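Local structure of bacterial leucyl aminopeptidase (Legionella pneumophila, 6ESL) at residues Glu22-Val26 / Phe72-Ser76; Cys29-Ile34 / Leu63-Cys69; Ala203-Gly207 / Phe386-Ala391; Leu41-Phe47 / Ala91-Leu95. The protein probably removes amino-terminal residues, leucine among them, from peptides as a secreted zinc-dependent aminopeptidase of family M28. All coordinates share one frame; numbering follows the deposited sequence.

Contacts 1, 2 and 4 build one small N-terminal unit, an antiparallel sheet with helices packed on it. Contact 1 lies within it, its centre about 11 Å from that of contact 4 and about 14 Å from that of contact 2; it touches both, for instance through Val26 on Ile34 and Gln25 on Phe47. Contacts 2 and 4 are about 18 Å apart between centres and do not meet. Contact 3 belongs to the peptidase domain, about 35 to 42 Å from the others between centres, on the strand that ends at the zinc ligand His209. In contact 1, Glu22 meets Arg258 of the second subunit, next to zinc ligand Glu257, which may place it near that subunit's active site.

Contact 1. Residues Glu22-Val26 / Phe72-Ser76; sequences EQLQV and FVNVS
Gln25 and Val73 form the hydrogen-bonded pair of a short antiparallel ladder, with Gln25 N giving to Val73 O at 2.8 Å and Val73 N returning a bond to Gln25 O at 3.0 Å. The next pair, Leu24 and Asn74, is non-hydrogen-bonded and opens the densely packed face, which helix 57-67 covers through Val57, Leu60 and Thr61. There Leu24 CD1 sits over the face of the Phe72 ring, 4.2 Å from its centroid, while Leu24 CD2 rests on Asn74 CA at 3.8 Å. With CG between its backbone N and carbonyl carbon (chi1 60°), Phe72 brings the ring beside Leu24.

Beyond Asn74 an Asx turn takes over the side-chain bonding, although Val75 N still bonds Gln23 O at 2.7 Å. Asn74 OD1 accepts from both N and OG of Ser76, and Ser76 OG receives a bond from Gln23 N at 3.0 Å. Asn74 ND2 reaches Glu22 OE2 at 2.9 Å, approaching from above the carboxylate plane. Here the open side is limited to Ser76, where a water lies between Ser76 O and Gln23 OE1, 2.6 Å from the latter; Gln23 NE2 turns to Asp51.

Glu22 also meets Tyr186 and Arg258 of the second subunit, and Asn74 ND2 meets Arg258 O there. The buried amide and carboxylate join both strands and enter the subunit interface, where the arginine would probably favour the ionised acid.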
loop_
_atom_site.group_PDB
_atom_site.type_symbol
_atom_site.label_atom_id
_atom_site.label_comp_id
_atom_site.label_asym_id
_atom_site.label_seq_id
_atom_site.Cartn_x
_atom_site.Cartn_y
_atom_site.Cartn_z
ATOM N N GLU B 22 9.296 12.101 -32.410
ATOM C CA GLU B 22 9.433 11.567 -31.070
ATOM C C GLU B 22 8.739 10.226 -30.946
ATOM O O GLU B 22 7.826 9.906 -31.689
ATOM C CB GLU B 22 8.896 12.559 -30.010
ATOM C CG GLU B 22 9.449 13.977 -30.131
ATOM C CD GLU B 22 9.122 14.906 -28.962
ATOM O OE1 GLU B 22 8.344 15.820 -29.205
ATOM O OE2 GLU B 22 9.731 14.761 -27.910
ATOM N N GLN B 23 9.259 9.406 -30.098
ATOM C CA GLN B 23 8.692 8.147 -29.784
ATOM C C GLN B 23 8.071 8.181 -28.384
ATOM O O GLN B 23 8.725 8.517 -27.336
ATOM C CB GLN B 23 9.701 7.030 -29.885
ATOM C CG GLN B 23 10.330 6.998 -31.335
ATOM C CD GLN B 23 11.387 8.100 -31.584
ATOM O OE1 GLN B 23 12.251 8.272 -30.703
ATOM N NE2 GLN B 23 11.252 8.842 -32.592
ATOM N N LEU B 24 6.816 7.714 -28.386
ATOM C CA LEU B 24 5.965 7.657 -27.148
ATOM C C LEU B 24 5.522 6.261 -26.865
ATOM O O LEU B 24 5.093 5.561 -27.823
ATOM C CB LEU B 24 4.772 8.531 -27.372
ATOM C CG LEU B 24 5.039 9.943 -27.836
ATOM C CD1 LEU B 24 3.753 10.695 -28.003
ATOM C CD2 LEU B 24 5.979 10.629 -26.835
ATOM N N GLN B 25 5.613 5.864 -25.601
ATOM C CA GLN B 25 5.035 4.635 -25.102
ATOM C C GLN B 25 3.627 4.965 -24.598
ATOM O O GLN B 25 3.500 5.827 -23.722
ATOM C CB GLN B 25 5.822 3.937 -24.051
ATOM C CG GLN B 25 5.299 2.561 -23.701
ATOM C CD GLN B 25 6.280 1.715 -22.852
ATOM O OE1 GLN B 25 5.868 0.934 -21.985
ATOM N NE2 GLN B 25 7.576 1.933 -23.057
ATOM N N VAL B 26 2.622 4.331 -25.243
ATOM C CA VAL B 26 1.230 4.650 -25.057
ATOM C C VAL B 26 0.449 3.389 -24.602
ATOM O O VAL B 26 0.550 2.309 -25.255
ATOM C CB VAL B 26 0.704 5.223 -26.348
ATOM C CG1 VAL B 26 -0.701 5.770 -26.207
ATOM C CG2 VAL B 26 1.551 6.399 -26.824
ATOM N N PHE B 72 1.186 9.206 -21.378
ATOM C CA PHE B 72 2.227 8.541 -22.219
ATOM C C PHE B 72 3.594 8.865 -21.623
ATOM O O PHE B 72 3.747 9.807 -20.842
ATOM C CB PHE B 72 2.059 8.893 -23.644
ATOM C CG PHE B 72 2.167 10.367 -23.928
ATOM C CD1 PHE B 72 3.421 11.006 -23.969
ATOM C CD2 PHE B 72 1.054 11.122 -24.241
ATOM C CE1 PHE B 72 3.542 12.341 -24.226
ATOM C CE2 PHE B 72 1.178 12.490 -24.540
ATOM C CZ PHE B 72 2.424 13.087 -24.475
ATOM N N VAL B 73 4.574 8.018 -21.994
ATOM C CA VAL B 73 5.970 8.260 -21.598
ATOM C C VAL B 73 6.759 8.508 -22.858
ATOM O O VAL B 73 6.625 7.767 -23.831
ATOM C CB VAL B 73 6.505 7.106 -20.748
ATOM C CG1 VAL B 73 8.026 7.305 -20.483
ATOM C CG2 VAL B 73 5.758 7.034 -19.431
ATOM N N ASN B 74 7.501 9.600 -22.902
ATOM C CA ASN B 74 8.409 9.921 -24.013
ATOM C C ASN B 74 9.626 9.037 -23.915
ATOM O O ASN B 74 10.370 9.090 -22.946
ATOM C CB ASN B 74 8.784 11.398 -23.990
ATOM C CG ASN B 74 9.305 11.889 -25.283
ATOM O OD1 ASN B 74 10.145 11.199 -25.848
ATOM N ND2 ASN B 74 8.811 12.990 -25.817
ATOM N N VAL B 75 9.782 8.124 -24.879
ATOM C CA VAL B 75 10.931 7.149 -24.838
ATOM C C VAL B 75 12.008 7.518 -25.891
ATOM O O VAL B 75 12.881 6.720 -26.179
ATOM C CB VAL B 75 10.456 5.674 -24.958
ATOM C CG1 VAL B 75 9.614 5.312 -23.769
ATOM C CG2 VAL B 75 9.765 5.403 -26.326
ATOM N N SER B 76 11.929 8.675 -26.501
ATOM C CA SER B 76 12.867 9.048 -27.520
ATOM C C SER B 76 14.320 8.951 -27.036
ATOM O O SER B 76 15.204 8.445 -27.782
ATOM C CB SER B 76 12.644 10.454 -27.975
ATOM O OG SER B 76 11.325 10.756 -28.361
HETATM O O HOH W 1 14.772 8.886 -30.546
#

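Contact 2. Residues Cys29-Ile34 / Leu63-Cys69; sequences CLAAKI and LADKVSC. Unlike the reference sequence in segment 63-69: Lys66 (reference Gln).
Leu63 lies against Leu30 and Lys33, its side chain sliding past that of Leu30 in the opposite direction with CG 3.9 Å from Leu30 CD1. Its CD2 branch goes further, ending 3.6 Å from Lys33 O, and the Leu63 and Ile34 side chains cross at about a right angle. The carbonyl met by CD2 belongs to the type I turn from Ala31 to Ile34 that takes the chain out of helix 28-31.

Ala64, one residue on, receives the forked end of Leu30: CD2 touches Ala64 CB at 3.7 Å, and CD1 approaches its CA just as closely. Leu30 can straddle it because its CG stands opposite the backbone N (chi1 -179°), which carries both methyls across to helix 57-67. The arrangement is a short helix of the N-terminal unit tied by a disulfide to the loop that leaves helix 57-67; Ile34, just past the first helix, packs on Ile50 of strand 47-53, and Asp65 joins the second to His362 of the second subunit.

Val67, a turn after Leu63, presses CG2 on the aliphatic part of Lys33, 3.9 Å from its CG, and the lysine then bends its amine end away. Ser68 leaves the helix with positive phi (59°), and its carbonyl oxygen is bonded by His109. This change of direction brings Cys69 round to Cys29. Their SG atoms are joined at 2.1 Å with a right-handed chi3 of 98°, and Cys69 SG also lies beside Leu30 CB at 4.0 Å.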
loop_
_atom_site.group_PDB
_atom_site.type_symbol
_atom_site.label_atom_id
_atom_site.label_comp_id
_atom_site.label_asym_id
_atom_site.label_seq_id
_atom_site.Cartn_x
_atom_site.Cartn_y
_atom_site.Cartn_z
ATOM N N CYS B 29 -5.354 1.482 -24.444
ATOM C CA CYS B 29 -6.639 2.171 -24.347
ATOM C C CYS B 29 -6.563 3.525 -24.998
ATOM O O CYS B 29 -7.438 3.904 -25.690
ATOM C CB CYS B 29 -7.078 2.318 -22.902
ATOM S SG CYS B 29 -5.954 3.206 -21.751
ATOM N N LEU B 30 -5.450 4.248 -24.778
ATOM C CA LEU B 30 -5.230 5.540 -25.468
ATOM C C LEU B 30 -4.838 5.382 -26.919
ATOM O O LEU B 30 -5.311 6.135 -27.817
ATOM C CB LEU B 30 -4.151 6.302 -24.681
ATOM C CG LEU B 30 -3.769 7.705 -25.221
ATOM C CD1 LEU B 30 -4.957 8.662 -25.442
ATOM C CD2 LEU B 30 -2.833 8.281 -24.235
ATOM N N ALA B 31 -3.959 4.419 -27.192
ATOM C CA ALA B 31 -3.506 4.157 -28.579
ATOM C C ALA B 31 -4.675 3.939 -29.515
ATOM O O ALA B 31 -4.657 4.418 -30.650
ATOM C CB ALA B 31 -2.559 2.956 -28.634
ATOM N N ALA B 32 -5.726 3.248 -29.031
ATOM C CA ALA B 32 -6.899 3.015 -29.853
ATOM C C ALA B 32 -7.583 4.306 -30.362
ATOM O O ALA B 32 -8.197 4.260 -31.388
ATOM C CB ALA B 32 -7.899 2.118 -29.130
ATOM N N LYS B 33 -7.456 5.428 -29.661
ATOM C CA LYS B 33 -8.147 6.651 -30.018
ATOM C C LYS B 33 -7.289 7.640 -30.793
ATOM O O LYS B 33 -7.787 8.661 -31.219
ATOM C CB LYS B 33 -8.713 7.338 -28.763
ATOM C CG LYS B 33 -9.588 6.459 -27.825
ATOM C CD LYS B 33 -10.991 6.079 -28.343
ATOM C CE LYS B 33 -11.985 7.266 -28.467
ATOM N NZ LYS B 33 -13.167 7.061 -29.407
ATOM N N ILE B 34 -6.016 7.323 -31.023
ATOM C CA ILE B 34 -5.117 8.281 -31.693
ATOM C C ILE B 34 -5.476 8.400 -33.137
ATOM O O ILE B 34 -5.570 7.391 -33.821
ATOM C CB ILE B 34 -3.615 7.873 -31.550
ATOM C CG1 ILE B 34 -3.203 7.963 -30.119
ATOM C CG2 ILE B 34 -2.721 8.783 -32.414
ATOM C CD1 ILE B 34 -1.849 7.363 -29.763
ATOM N N LEU B 63 -5.797 14.727 -26.004
ATOM C CA LEU B 63 -6.497 13.483 -26.158
ATOM C C LEU B 63 -6.456 12.650 -24.897
ATOM O O LEU B 63 -7.513 12.181 -24.491
ATOM C CB LEU B 63 -6.050 12.674 -27.374
ATOM C CG LEU B 63 -6.777 11.351 -27.614
ATOM C CD1 LEU B 63 -8.213 11.629 -28.037
ATOM C CD2 LEU B 63 -6.041 10.510 -28.709
ATOM N N ALA B 64 -5.287 12.476 -24.288
ATOM C CA ALA B 64 -5.131 11.635 -23.167
ATOM C C ALA B 64 -5.989 12.180 -21.992
ATOM O O ALA B 64 -6.490 11.376 -21.162
ATOM C CB ALA B 64 -3.661 11.539 -22.675
ATOM N N ASP B 65 -6.030 13.505 -21.856
ATOM C CA ASP B 65 -6.783 14.170 -20.761
ATOM C C ASP B 65 -8.259 13.767 -20.908
ATOM O O ASP B 65 -8.819 13.249 -19.940
ATOM C CB ASP B 65 -6.708 15.693 -20.858
ATOM C CG ASP B 65 -5.266 16.285 -20.486
ATOM O OD1 ASP B 65 -4.444 15.595 -19.790
ATOM O OD2 ASP B 65 -5.016 17.456 -20.893
ATOM N N LYS B 66 -8.781 13.848 -22.133
ATOM C CA LYS B 66 -10.166 13.499 -22.390
ATOM C C LYS B 66 -10.477 12.026 -22.270
ATOM O O LYS B 66 -11.469 11.694 -21.731
ATOM C CB LYS B 66 -10.660 14.013 -23.739
ATOM C CG LYS B 66 -10.614 15.532 -23.884
ATOM C CD LYS B 66 -11.530 16.339 -22.930
ATOM C CE LYS B 66 -11.453 17.849 -23.220
ATOM N NZ LYS B 66 -12.310 18.669 -22.300
ATOM N N VAL B 67 -9.650 11.152 -22.808
ATOM C CA VAL B 67 -9.890 9.723 -22.793
ATOM C C VAL B 67 -9.794 9.163 -21.382
ATOM O O VAL B 67 -10.494 8.202 -21.065
ATOM C CB VAL B 67 -8.975 8.981 -23.792
ATOM C CG1 VAL B 67 -8.987 7.446 -23.513
ATOM C CG2 VAL B 67 -9.334 9.364 -25.218
ATOM N N SER B 68 -8.997 9.787 -20.509
ATOM C CA SER B 68 -9.006 9.484 -19.119
ATOM C C SER B 68 -8.666 8.030 -18.790
ATOM O O SER B 68 -9.208 7.477 -17.809
ATOM C CB SER B 68 -10.409 9.879 -18.555
ATOM O OG SER B 68 -10.379 9.896 -17.166
ATOM N N CYS B 69 -7.757 7.388 -19.546
ATOM C CA CYS B 69 -7.269 6.079 -19.193
ATOM C C CYS B 69 -5.731 6.010 -18.975
ATOM O O CYS B 69 -5.168 4.932 -18.757
ATOM C CB CYS B 69 -7.727 5.138 -20.308
ATOM S SG CYS B 69 -6.708 5.166 -21.798
#

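Contact 3. Residues Ala203-Gly207 / Phe386-Ala391; sequences AIVIG and FAIELA
Strand 203-207 and helix 386-391 run almost antiparallel, with 170° between their directions and axes 8.9 Å apart, and the backbones come nearest at Ile204 and Ala391, whose CA atoms are 6.4 Å from each other. Ile204 carries most of the contact. Its two branches divide the helix surface between them: CG2 goes to Phe386, 3.8 Å from CE2, whereas CD1 reaches Leu390 CB at 3.7 Å, the two side chains crossing there at about a right angle. Its CG1 also lies near the CB of Ala391.

Ile206 continues the row along the strand. Its chi2 of 100° departs from a staggered value and swings CD1 toward Ala387, 4.1 Å from CB, while CG1 comes up to the Phe386 ring. Leu390 CD1, from within the helix, lies over one face of that ring, 3.5 Å above the plane and offset toward the rim, and Leu308 and Leu312 of helix 306-320 add to the packing round it.

All seven touching residues are buried. Strand 203-209 lies inside the mixed sheet between strands 248-253 and 277-282, and the C-terminal helix is laid on it in the layered alpha/beta manner of M28 peptidases; here the strand ends at the zinc ligand His209.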
loop_
_atom_site.group_PDB
_atom_site.type_symbol
_atom_site.label_atom_id
_atom_site.label_comp_id
_atom_site.label_asym_id
_atom_site.label_seq_id
_atom_site.Cartn_x
_atom_site.Cartn_y
_atom_site.Cartn_z
ATOM N N ALA B 203 -17.777 -13.821 -3.451
ATOM C CA ALA B 203 -18.079 -13.718 -2.015
ATOM C C ALA B 203 -17.143 -12.773 -1.243
ATOM O O ALA B 203 -16.055 -12.418 -1.725
ATOM C CB ALA B 203 -18.024 -15.081 -1.378
ATOM N N ILE B 204 -17.525 -12.527 -0.003
ATOM C CA ILE B 204 -16.752 -11.762 0.944
ATOM C C ILE B 204 -16.398 -12.751 2.032
ATOM O O ILE B 204 -17.259 -13.369 2.583
ATOM C CB ILE B 204 -17.570 -10.646 1.592
ATOM C CG1 ILE B 204 -17.941 -9.562 0.608
ATOM C CG2 ILE B 204 -16.821 -10.018 2.731
ATOM C CD1 ILE B 204 -16.867 -9.210 -0.382
ATOM N N VAL B 205 -15.134 -12.876 2.372
ATOM C CA VAL B 205 -14.713 -13.836 3.367
ATOM C C VAL B 205 -14.050 -13.214 4.612
ATOM O O VAL B 205 -13.223 -12.378 4.470
ATOM C CB VAL B 205 -13.720 -14.825 2.758
ATOM C CG1 VAL B 205 -13.214 -15.802 3.768
ATOM C CG2 VAL B 205 -14.238 -15.480 1.506
ATOM N N ILE B 206 -14.441 -13.635 5.805
ATOM C CA ILE B 206 -13.866 -13.191 7.044
ATOM C C ILE B 206 -13.356 -14.394 7.769
ATOM O O ILE B 206 -14.105 -15.277 8.049
ATOM C CB ILE B 206 -14.906 -12.480 7.913
ATOM C CG1 ILE B 206 -15.385 -11.204 7.268
ATOM C CG2 ILE B 206 -14.353 -12.146 9.272
ATOM C CD1 ILE B 206 -16.703 -11.340 6.579
ATOM N N GLY B 207 -12.087 -14.398 8.135
ATOM C CA GLY B 207 -11.484 -15.547 8.770
ATOM C C GLY B 207 -10.688 -15.310 10.013
ATOM O O GLY B 207 -10.304 -14.158 10.320
ATOM N N PHE B 386 -16.572 -4.277 7.331
ATOM C CA PHE B 386 -16.091 -4.882 6.130
ATOM C C PHE B 386 -17.169 -5.747 5.440
ATOM O O PHE B 386 -17.429 -5.614 4.259
ATOM C CB PHE B 386 -14.872 -5.776 6.531
ATOM C CG PHE B 386 -14.133 -6.418 5.412
ATOM C CD1 PHE B 386 -13.060 -5.736 4.806
ATOM C CD2 PHE B 386 -14.409 -7.719 5.001
ATOM C CE1 PHE B 386 -12.315 -6.336 3.770
ATOM C CE2 PHE B 386 -13.667 -8.318 3.966
ATOM C CZ PHE B 386 -12.633 -7.612 3.350
ATOM N N ALA B 387 -17.845 -6.580 6.221
ATOM C CA ALA B 387 -18.909 -7.429 5.660
ATOM C C ALA B 387 -20.016 -6.574 5.056
ATOM O O ALA B 387 -20.342 -6.714 3.847
ATOM C CB ALA B 387 -19.499 -8.333 6.732
ATOM N N ILE B 388 -20.546 -5.669 5.855
ATOM C CA ILE B 388 -21.719 -4.914 5.403
ATOM C C ILE B 388 -21.358 -4.016 4.221
ATOM O O ILE B 388 -22.071 -4.016 3.231
ATOM C CB ILE B 388 -22.392 -4.152 6.568
ATOM C CG1 ILE B 388 -23.037 -5.126 7.558
ATOM C CG2 ILE B 388 -23.396 -3.142 6.046
ATOM C CD1 ILE B 388 -23.395 -4.515 8.881
ATOM N N GLU B 389 -20.252 -3.279 4.265
ATOM C CA GLU B 389 -19.903 -2.445 3.124
ATOM C C GLU B 389 -19.705 -3.235 1.840
ATOM O O GLU B 389 -20.225 -2.836 0.804
ATOM C CB GLU B 389 -18.614 -1.614 3.341
ATOM C CG GLU B 389 -18.828 -0.433 4.283
ATOM C CD GLU B 389 -19.549 0.762 3.606
ATOM O OE1 GLU B 389 -19.615 0.765 2.331
ATOM O OE2 GLU B 389 -20.063 1.658 4.369
ATOM N N LEU B 390 -18.928 -4.328 1.897
ATOM C CA LEU B 390 -18.541 -4.983 0.657
ATOM C C LEU B 390 -19.641 -5.937 0.120
ATOM O O LEU B 390 -19.768 -6.132 -1.093
ATOM C CB LEU B 390 -17.219 -5.704 0.836
ATOM C CG LEU B 390 -16.025 -4.758 1.158
ATOM C CD1 LEU B 390 -14.762 -5.544 1.339
ATOM C CD2 LEU B 390 -15.822 -3.716 0.091
ATOM N N ALA B 391 -20.425 -6.511 1.019
ATOM C CA ALA B 391 -21.467 -7.470 0.639
ATOM C C ALA B 391 -22.713 -6.750 0.157
ATOM O O ALA B 391 -23.562 -7.383 -0.474
ATOM C CB ALA B 391 -21.798 -8.410 1.790
#

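Contact 4. Residues Leu41-Phe47 / Ala91-Leu95; sequences LAENKEF and AQKLL
Ala42 and Leu95 make up much of the apolar part of the contact. The Ala42 methyl lies against the last turn of helix 88-94, near Gln92 N and 4.1 Å from Ala91 CB, and Leu41 reaches the same alanine through its own CB at 3.9 Å. Leu95 has CG opposite its carbonyl carbon (chi1 -67°), which sends its two methyls into the hairpin: CD1 rests on Glu43 CA at 3.7 Å and CD2 on Phe47 CB at 3.9 Å. Ile49 and Gln25 extend the patch it lies on.

These residues lie on the beta hairpin of strands 39-43 and 47-53, with the end of helix 88-94 packed against it. Leu41 and Ala42 both face Ile49 in a classic beta bulge, which brings two successive residues against Ala91.

Polar contacts gather toward the outside. Gln92 folds back at chi2 so that NE2 passes close over Ala42 CB, at 3.4 Å, and gives a weak bond to Glu43 O at 3.3 Å. Asn44 ND2 lies 3.8 Å from Leu95 CB. At the hairpin tip Asn44 N donates to Phe47 O at 2.8 Å, and Asn44 OD1 accepts from Phe47 N in an Asx motif; the donor lies nearly along the C=O axis, but the angle at its hydrogen is bent to 134°. Gln28 bonds Asn44 O and Glu43 OE1, and the Phe47 ring meets Tyr331 of the second subunit with planes about 50° apart.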
loop_
_atom_site.group_PDB
_atom_site.type_symbol
_atom_site.label_atom_id
_atom_site.label_comp_id
_atom_site.label_asym_id
_atom_site.label_seq_id
_atom_site.Cartn_x
_atom_site.Cartn_y
_atom_site.Cartn_z
ATOM N N LEU B 41 5.930 1.209 -33.762
ATOM C CA LEU B 41 7.292 0.690 -33.768
ATOM C C LEU B 41 7.358 -0.654 -33.073
ATOM O O LEU B 41 8.266 -1.461 -33.346
ATOM C CB LEU B 41 8.276 1.670 -33.081
ATOM C CG LEU B 41 8.419 3.024 -33.799
ATOM C CD1 LEU B 41 9.329 3.883 -32.963
ATOM C CD2 LEU B 41 8.907 2.959 -35.220
ATOM N N ALA B 42 6.478 -0.867 -32.115
ATOM C CA ALA B 42 6.431 -2.081 -31.361
ATOM C C ALA B 42 5.126 -2.088 -30.580
ATOM O O ALA B 42 4.560 -1.037 -30.340
ATOM C CB ALA B 42 7.609 -2.127 -30.363
ATOM N N GLU B 43 4.668 -3.264 -30.217
ATOM C CA GLU B 43 3.515 -3.402 -29.380
ATOM C C GLU B 43 3.402 -4.708 -28.691
ATOM O O GLU B 43 3.913 -5.711 -29.120
ATOM C CB GLU B 43 2.222 -3.026 -30.067
ATOM C CG GLU B 43 1.712 -3.929 -31.142
ATOM C CD GLU B 43 0.333 -3.514 -31.587
ATOM O OE1 GLU B 43 -0.639 -3.737 -30.830
ATOM O OE2 GLU B 43 0.232 -2.965 -32.676
ATOM N N ASN B 44 2.710 -4.668 -27.586
ATOM C CA ASN B 44 2.436 -5.829 -26.801
ATOM C C ASN B 44 1.027 -5.755 -26.292
ATOM O O ASN B 44 0.255 -4.938 -26.712
ATOM C CB ASN B 44 3.505 -6.125 -25.745
ATOM C CG ASN B 44 3.565 -5.107 -24.640
ATOM O OD1 ASN B 44 2.694 -4.297 -24.491
ATOM N ND2 ASN B 44 4.601 -5.176 -23.852
ATOM N N LYS B 45 0.673 -6.632 -25.387
ATOM C CA LYS B 45 -0.676 -6.665 -24.890
ATOM C C LYS B 45 -1.133 -5.358 -24.250
ATOM O O LYS B 45 -2.253 -4.974 -24.410
ATOM C CB LYS B 45 -0.791 -7.804 -23.890
ATOM C CG LYS B 45 -0.652 -9.187 -24.461
ATOM C CD LYS B 45 -0.754 -10.264 -23.402
ATOM C CE LYS B 45 -0.638 -11.675 -23.976
ATOM N NZ LYS B 45 -0.707 -12.771 -22.979
ATOM N N GLU B 46 -0.268 -4.694 -23.514
ATOM C CA GLU B 46 -0.635 -3.458 -22.861
ATOM C C GLU B 46 -0.253 -2.106 -23.471
ATOM O O GLU B 46 -0.847 -1.112 -23.159
ATOM C CB GLU B 46 -0.024 -3.506 -21.478
ATOM C CG GLU B 46 -0.590 -4.589 -20.596
ATOM C CD GLU B 46 -2.095 -4.476 -20.404
ATOM O OE1 GLU B 46 -2.602 -3.359 -20.253
ATOM O OE2 GLU B 46 -2.774 -5.508 -20.407
ATOM N N PHE B 47 0.670 -2.110 -24.400
ATOM C CA PHE B 47 1.313 -0.870 -24.902
ATOM C C PHE B 47 1.644 -0.934 -26.350
ATOM O O PHE B 47 1.950 -2.030 -26.915
ATOM C CB PHE B 47 2.671 -0.516 -24.208
ATOM C CG PHE B 47 2.604 -0.301 -22.745
ATOM C CD1 PHE B 47 2.152 0.897 -22.230
ATOM C CD2 PHE B 47 3.029 -1.286 -21.871
ATOM C CE1 PHE B 47 2.069 1.090 -20.875
ATOM C CE2 PHE B 47 2.976 -1.115 -20.496
ATOM C CZ PHE B 47 2.474 0.098 -19.985
ATOM N N ALA B 91 12.926 -0.332 -29.573
ATOM C CA ALA B 91 11.511 -0.169 -29.175
ATOM C C ALA B 91 10.927 -1.505 -28.726
ATOM O O ALA B 91 10.462 -1.574 -27.588
ATOM C CB ALA B 91 10.692 0.510 -30.265
ATOM N N GLN B 92 11.026 -2.579 -29.544
ATOM C CA GLN B 92 10.551 -3.935 -29.101
ATOM C C GLN B 92 11.273 -4.445 -27.830
ATOM O O GLN B 92 10.659 -5.043 -26.897
ATOM C CB GLN B 92 10.649 -4.979 -30.271
ATOM C CG GLN B 92 9.361 -5.245 -31.133
ATOM C CD GLN B 92 8.222 -5.949 -30.298
ATOM O OE1 GLN B 92 8.469 -6.919 -29.567
ATOM N NE2 GLN B 92 6.993 -5.455 -30.410
ATOM N N LYS B 93 12.575 -4.185 -27.769
ATOM C CA LYS B 93 13.360 -4.581 -26.582
ATOM C C LYS B 93 12.927 -3.826 -25.337
ATOM O O LYS B 93 12.863 -4.397 -24.243
ATOM C CB LYS B 93 14.873 -4.394 -26.820
ATOM C CG LYS B 93 15.460 -5.340 -27.876
ATOM C CD LYS B 93 16.962 -5.157 -28.149
ATOM C CE LYS B 93 17.464 -6.174 -29.210
ATOM N NZ LYS B 93 18.904 -5.978 -29.487
ATOM N N LEU B 94 12.609 -2.543 -25.518
ATOM C CA LEU B 94 12.098 -1.721 -24.430
ATOM C C LEU B 94 10.828 -2.285 -23.858
ATOM O O LEU B 94 10.689 -2.349 -22.662
ATOM C CB LEU B 94 11.890 -0.290 -24.908
ATOM C CG LEU B 94 11.769 0.751 -23.815
ATOM C CD1 LEU B 94 12.917 0.719 -22.797
ATOM C CD2 LEU B 94 11.726 2.069 -24.573
ATOM N N LEU B 95 9.939 -2.787 -24.716
ATOM C CA LEU B 95 8.745 -3.442 -24.208
ATOM C C LEU B 95 8.928 -4.788 -23.483
ATOM O O LEU B 95 7.958 -5.215 -22.906
ATOM C CB LEU B 95 7.668 -3.538 -25.313
ATOM C CG LEU B 95 7.044 -2.224 -25.791
ATOM C CD1 LEU B 95 5.915 -2.489 -26.744
ATOM C CD2 LEU B 95 6.475 -1.412 -24.607
#